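Local coordinates for protein cellulase (glycosyl hydrolase family 5) (Bacteroides ovatus, PDB 3ZMR) that hydrolyses internal beta-1,4-glucosidic linkages of the xyloglucan backbone with retention of configuration, releasing xyloglucan oligosaccharides, at residues I345-N348 and D349-F352; E410-L413 and K414-D418. All coordinates share one frame; numbering follows the deposited sequence.

In the fold
Both contacts are local and lie on the catalytic beta/alpha barrel. Interaction 1 lies in the first part of the loop after helix 341-344; interaction 2 lies on helix 406-429, between barrel strands 391-396 and 433-436. Their centres are 16 Å apart and their nearest atoms about 6 Å, so they do not touch. R401 bridges the gap: its NH1 bonds to the loop at M346 O and N348 OD1, while its backbone N bonds to H412 NE2 of the helix. Interaction 1 reaches the sugar through I345, whose CD1 is 3.8 Å from C6 of the bound glucose. Interaction 2 stays back, the R416 side chain about 11 Å from that glucose and about 9 Å from the side chain of substrate-binding W437.

Interaction 1. Residues I345-N348 and D349-F352; sequences IMPN and DENF. With GLC (alpha-D-glucopyranose), chain L.
M346 and E350 meet where the loop doubles back, their side chains crossing at a slant with M346 CG 3.6 Å from E350 CB. Because M346 CG stands trans to the backbone N (chi1 171°), the thioether runs past E350 to the N351-F352 peptide, where SD comes to 3.5 Å from the carbonyl carbon of N351, and the bend at chi3 turns the methyl off that carbonyl, on the side of E350 OE1. P347 approaches E350 differently: the two side chains lie alongside and point the same way, the carboxylate resting against the proline ring with OE2 3.6 Å from CG. These contacts surround a type I beta turn from P347 to E350, closed by E350 N donating to P347 O at 3.1 Å; the N-H...O angle is 154°, but the donor sits 57° out of the carbonyl plane. N351 then centres an inverse gamma turn that carries the chain back to F352. The phenyl ring of F352 meets N348 in two ways. N348 OD1 lies over one face, 3.9 Å from CE2 and displaced toward the rim, with the amide almost perpendicular to the ring, whereas N348 O approaches the ring edge in plane, 3.3 Å from CE2. OD1 has its strongest partner in R401 NH1. An alanine in place of M346 would remove the thioether, which is likely to open a gap beside E350 CB and the N351-F352 peptide. Preceding the turn, I345 faces the substrate pocket, its CD1 and CG2 near the hydroxymethyl group of the bound glucose; that sugar is also hydrogen-bonded to H216 NE2 and N261 ND2.

Interaction 2. Residues E410-L413 and K414-D418; sequences ENHL and KSRND
This is an i to i+4 contact within a single helix, 406-429, which links strand 391-396 to strand 433-436 in a beta-alpha-beta unit of the barrel. Four successive backbone bonds, K414 N to E410 O through N417 N to L413 O, give the alpha-helical pattern. On the buried side, R416 crosses H412 obliquely and sets its CG over one face of the imidazole, offset toward the rim. R416 CG lies 4.1 Å from the ring centroid and 23° off the normal, a CH-pi contact, while CD reaches H412 NE2 at 3.6 Å. The H412 ring is fixed at both nitrogens, by S354 O at ND1 and R401 N at NE2. The guanidinium, turned 56° from the imidazole plane, continues to P398 O, T399 O and S458 OG, tying the helix to the loop after strand 391-396 and to helix 456-471. A water in the guanidinium plane accepts from R416 NH1 at 2.8 Å and donates to L413 O at 2.9 Å. One residue back along the helix, S415 OG lies trans to its carbonyl carbon (chi1 -77°) and donates to N411 O at 2.8 Å; S415 N bonds to the same oxygen at 2.9 Å from the opposite face of the carbonyl plane. The buried hydroxyl also bonds to W356 N. K414 extends until a bend at chi4 brings NZ to the syn lone pair of D418 OD2, a salt bridge of 2.8 Å.

Interaction 1. Residues I345-N348 and D349-F352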
loop_
_atom_site.group_PDB
_atom_site.type_symbol
_atom_site.label_atom_id
_atom_site.label_comp_id
_atom_site.label_asym_id
_atom_site.label_seq_id
_atom_site.Cartn_x
_atom_site.Cartn_y
_atom_site.Cartn_z
ATOM N N ILE A 345 7.535 -19.883 0.498
ATOM C CA ILE A 345 8.387 -19.320 -0.553
ATOM C C ILE A 345 9.902 -19.469 -0.332
ATOM O O ILE A 345 10.702 -19.065 -1.179
ATOM C CB ILE A 345 8.017 -17.852 -0.870
ATOM C CG1 ILE A 345 8.157 -16.981 0.351
ATOM C CG2 ILE A 345 6.595 -17.731 -1.451
ATOM C CD1 ILE A 345 8.073 -15.502 -0.005
ATOM N N MET A 346 10.301 -20.114 0.758
ATOM C CA MET A 346 11.747 -20.380 0.966
ATOM C C MET A 346 12.239 -21.241 -0.207
ATOM O O MET A 346 11.536 -22.178 -0.625
ATOM C CB MET A 346 11.978 -21.116 2.264
ATOM C CG MET A 346 13.407 -21.629 2.459
ATOM S SD MET A 346 13.658 -22.394 4.069
ATOM C CE MET A 346 13.880 -20.936 5.077
ATOM N N PRO A 347 13.406 -20.896 -0.783
ATOM C CA PRO A 347 13.940 -21.646 -1.914
ATOM C C PRO A 347 14.192 -23.126 -1.625
ATOM O O PRO A 347 14.396 -23.542 -0.470
ATOM C CB PRO A 347 15.256 -20.921 -2.254
ATOM C CG PRO A 347 15.105 -19.545 -1.723
ATOM C CD PRO A 347 14.182 -19.658 -0.532
ATOM N N ASN A 348 14.176 -23.904 -2.709
ATOM C CA ASN A 348 14.328 -25.349 -2.637
ATOM C C ASN A 348 15.704 -25.794 -2.173
ATOM O O ASN A 348 15.875 -26.934 -1.735
ATOM C CB ASN A 348 13.983 -25.985 -3.988
ATOM C CG ASN A 348 12.495 -25.998 -4.259
ATOM O OD1 ASN A 348 11.719 -26.453 -3.434
ATOM N ND2 ASN A 348 12.098 -25.523 -5.427
ATOM N N ASP A 349 16.693 -24.912 -2.295
ATOM C CA ASP A 349 18.066 -25.224 -1.831
ATOM C C ASP A 349 18.350 -24.805 -0.371
ATOM O O ASP A 349 19.494 -24.824 0.104
ATOM C CB ASP A 349 19.115 -24.670 -2.803
ATOM C CG ASP A 349 19.228 -23.159 -2.779
ATOM O OD1 ASP A 349 18.337 -22.476 -2.223
ATOM O OD2 ASP A 349 20.226 -22.660 -3.346
ATOM N N GLU A 350 17.289 -24.388 0.314
ATOM C CA GLU A 350 17.330 -24.042 1.725
ATOM C C GLU A 350 16.475 -25.055 2.483
ATOM O O GLU A 350 15.912 -25.969 1.882
ATOM C CB GLU A 350 16.861 -22.596 1.945
ATOM C CG GLU A 350 17.855 -21.580 1.396
ATOM C CD GLU A 350 17.393 -20.139 1.523
ATOM O OE1 GLU A 350 16.679 -19.797 2.487
ATOM O OE2 GLU A 350 17.756 -19.351 0.638
ATOM N N ASN A 351 16.363 -24.881 3.794
ATOM C CA ASN A 351 15.757 -25.871 4.672
ATOM C C ASN A 351 14.249 -25.732 4.731
ATOM O O ASN A 351 13.674 -25.444 5.785
ATOM C CB ASN A 351 16.330 -25.732 6.094
ATOM C CG ASN A 351 15.861 -26.839 7.014
ATOM O OD1 ASN A 351 15.737 -27.994 6.591
ATOM N ND2 ASN A 351 15.615 -26.504 8.285
ATOM N N PHE A 352 13.592 -25.955 3.587
ATOM C CA PHE A 352 12.141 -25.694 3.505
ATOM C C PHE A 352 11.323 -26.761 4.233
ATOM O O PHE A 352 11.801 -27.883 4.493
ATOM C CB PHE A 352 11.655 -25.573 2.052
ATOM C CG PHE A 352 11.840 -26.831 1.245
ATOM C CD1 PHE A 352 10.877 -27.843 1.272
ATOM C CD2 PHE A 352 12.970 -27.007 0.469
ATOM C CE1 PHE A 352 11.064 -29.005 0.546
ATOM C CE2 PHE A 352 13.148 -28.166 -0.277
ATOM C CZ PHE A 352 12.202 -29.173 -0.217
HETATM C C1 GLC L . 6.565 -10.353 -2.840
HETATM C C2 GLC L . 7.008 -9.581 -4.077
HETATM C C3 GLC L . 7.040 -10.469 -5.322
HETATM C C4 GLC L . 7.899 -11.691 -4.984
HETATM C C5 GLC L . 7.460 -12.315 -3.651
HETATM C C6 GLC L . 8.252 -13.555 -3.250
HETATM O O2 GLC L . 6.174 -8.463 -4.229
HETATM O O3 GLC L . 7.486 -9.741 -6.488
HETATM O O4 GLC L . 7.698 -12.601 -6.031
HETATM O O5 GLC L . 7.518 -11.358 -2.617
HETATM O O6 GLC L . 7.565 -14.671 -3.783
#

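Interaction 2. Residues E410-L413 and K414-D418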
loop_
_atom_site.group_PDB
_atom_site.type_symbol
_atom_site.label_atom_id
_atom_site.label_comp_id
_atom_site.label_asym_id
_atom_site.label_seq_id
_atom_site.Cartn_x
_atom_site.Cartn_y
_atom_site.Cartn_z
ATOM N N GLU A 410 2.720 -36.024 -2.379
ATOM C CA GLU A 410 1.292 -36.062 -2.164
ATOM C C GLU A 410 0.922 -35.184 -0.949
ATOM O O GLU A 410 -0.040 -34.422 -0.986
ATOM C CB GLU A 410 0.774 -37.504 -2.003
ATOM C CG GLU A 410 -0.738 -37.599 -1.905
ATOM C CD GLU A 410 -1.498 -37.104 -3.129
ATOM O OE1 GLU A 410 -0.968 -37.047 -4.281
ATOM O OE2 GLU A 410 -2.665 -36.736 -2.913
ATOM N N ASN A 411 1.671 -35.337 0.131
ATOM C CA ASN A 411 1.432 -34.583 1.362
ATOM C C ASN A 411 1.667 -33.080 1.129
ATOM O O ASN A 411 0.994 -32.235 1.725
ATOM C CB ASN A 411 2.356 -35.096 2.474
ATOM C CG ASN A 411 1.973 -36.463 2.978
ATOM O OD1 ASN A 411 0.881 -36.949 2.713
ATOM N ND2 ASN A 411 2.888 -37.089 3.700
ATOM N N HIS A 412 2.625 -32.769 0.276
ATOM C CA HIS A 412 2.949 -31.386 -0.077
ATOM C C HIS A 412 1.777 -30.784 -0.859
ATOM O O HIS A 412 1.350 -29.645 -0.586
ATOM C CB HIS A 412 4.262 -31.299 -0.859
ATOM C CG HIS A 412 4.529 -29.955 -1.477
ATOM N ND1 HIS A 412 4.741 -28.825 -0.714
ATOM C CD2 HIS A 412 4.586 -29.549 -2.769
ATOM C CE1 HIS A 412 4.944 -27.791 -1.519
ATOM N NE2 HIS A 412 4.843 -28.201 -2.767
ATOM N N LEU A 413 1.279 -31.502 -1.861
ATOM C CA LEU A 413 0.201 -30.975 -2.702
ATOM C C LEU A 413 -1.022 -30.693 -1.835
ATOM O O LEU A 413 -1.661 -29.647 -1.974
ATOM C CB LEU A 413 -0.147 -31.946 -3.828
ATOM C CG LEU A 413 0.929 -32.110 -4.904
ATOM C CD1 LEU A 413 0.518 -33.231 -5.842
ATOM C CD2 LEU A 413 1.152 -30.823 -5.668
ATOM N N LYS A 414 -1.344 -31.625 -0.941
ATOM C CA LYS A 414 -2.467 -31.472 -0.012
ATOM C C LYS A 414 -2.250 -30.280 0.909
ATOM O O LYS A 414 -3.165 -29.468 1.109
ATOM C CB LYS A 414 -2.696 -32.747 0.824
ATOM C CG LYS A 414 -3.818 -32.611 1.858
ATOM C CD LYS A 414 -4.079 -33.883 2.659
ATOM C CE LYS A 414 -5.468 -33.852 3.289
ATOM N NZ LYS A 414 -5.595 -32.757 4.285
ATOM N N SER A 415 -1.051 -30.159 1.444
ATOM C CA SER A 415 -0.697 -29.089 2.366
ATOM C C SER A 415 -0.908 -27.736 1.687
ATOM O O SER A 415 -1.398 -26.805 2.320
ATOM C CB SER A 415 0.767 -29.214 2.775
ATOM O OG SER A 415 0.949 -30.254 3.743
ATOM N N ARG A 416 -0.456 -27.598 0.449
ATOM C CA ARG A 416 -0.629 -26.322 -0.283
ATOM C C ARG A 416 -2.098 -25.957 -0.320
ATOM O O ARG A 416 -2.501 -24.798 -0.076
ATOM C CB ARG A 416 -0.128 -26.346 -1.723
ATOM C CG ARG A 416 1.353 -26.575 -1.863
ATOM C CD ARG A 416 1.699 -26.575 -3.341
ATOM N NE ARG A 416 1.569 -25.240 -3.943
ATOM C CZ ARG A 416 0.556 -24.837 -4.713
ATOM N NH1 ARG A 416 -0.444 -25.645 -5.053
ATOM N NH2 ARG A 416 0.559 -23.565 -5.138
ATOM N N ASN A 417 -2.937 -26.905 -0.696
ATOM C CA ASN A 417 -4.374 -26.630 -0.839
ATOM C C ASN A 417 -5.087 -26.389 0.493
ATOM O O ASN A 417 -5.960 -25.520 0.595
ATOM C CB ASN A 417 -5.027 -27.700 -1.703
ATOM C CG ASN A 417 -4.558 -27.614 -3.133
ATOM O OD1 ASN A 417 -4.238 -26.509 -3.633
ATOM N ND2 ASN A 417 -4.464 -28.751 -3.795
ATOM N N ASP A 418 -4.661 -27.080 1.539
ATOM C CA ASP A 418 -5.177 -26.850 2.901
ATOM C C ASP A 418 -4.820 -25.411 3.325
ATOM O O ASP A 418 -5.639 -24.678 3.887
ATOM C CB ASP A 418 -4.588 -27.870 3.898
ATOM C CG ASP A 418 -5.143 -29.269 3.715
ATOM O OD1 ASP A 418 -6.156 -29.466 2.971
ATOM O OD2 ASP A 418 -4.547 -30.173 4.344
HETATM O O HOH W 1 -1.106 -28.342 -4.473
#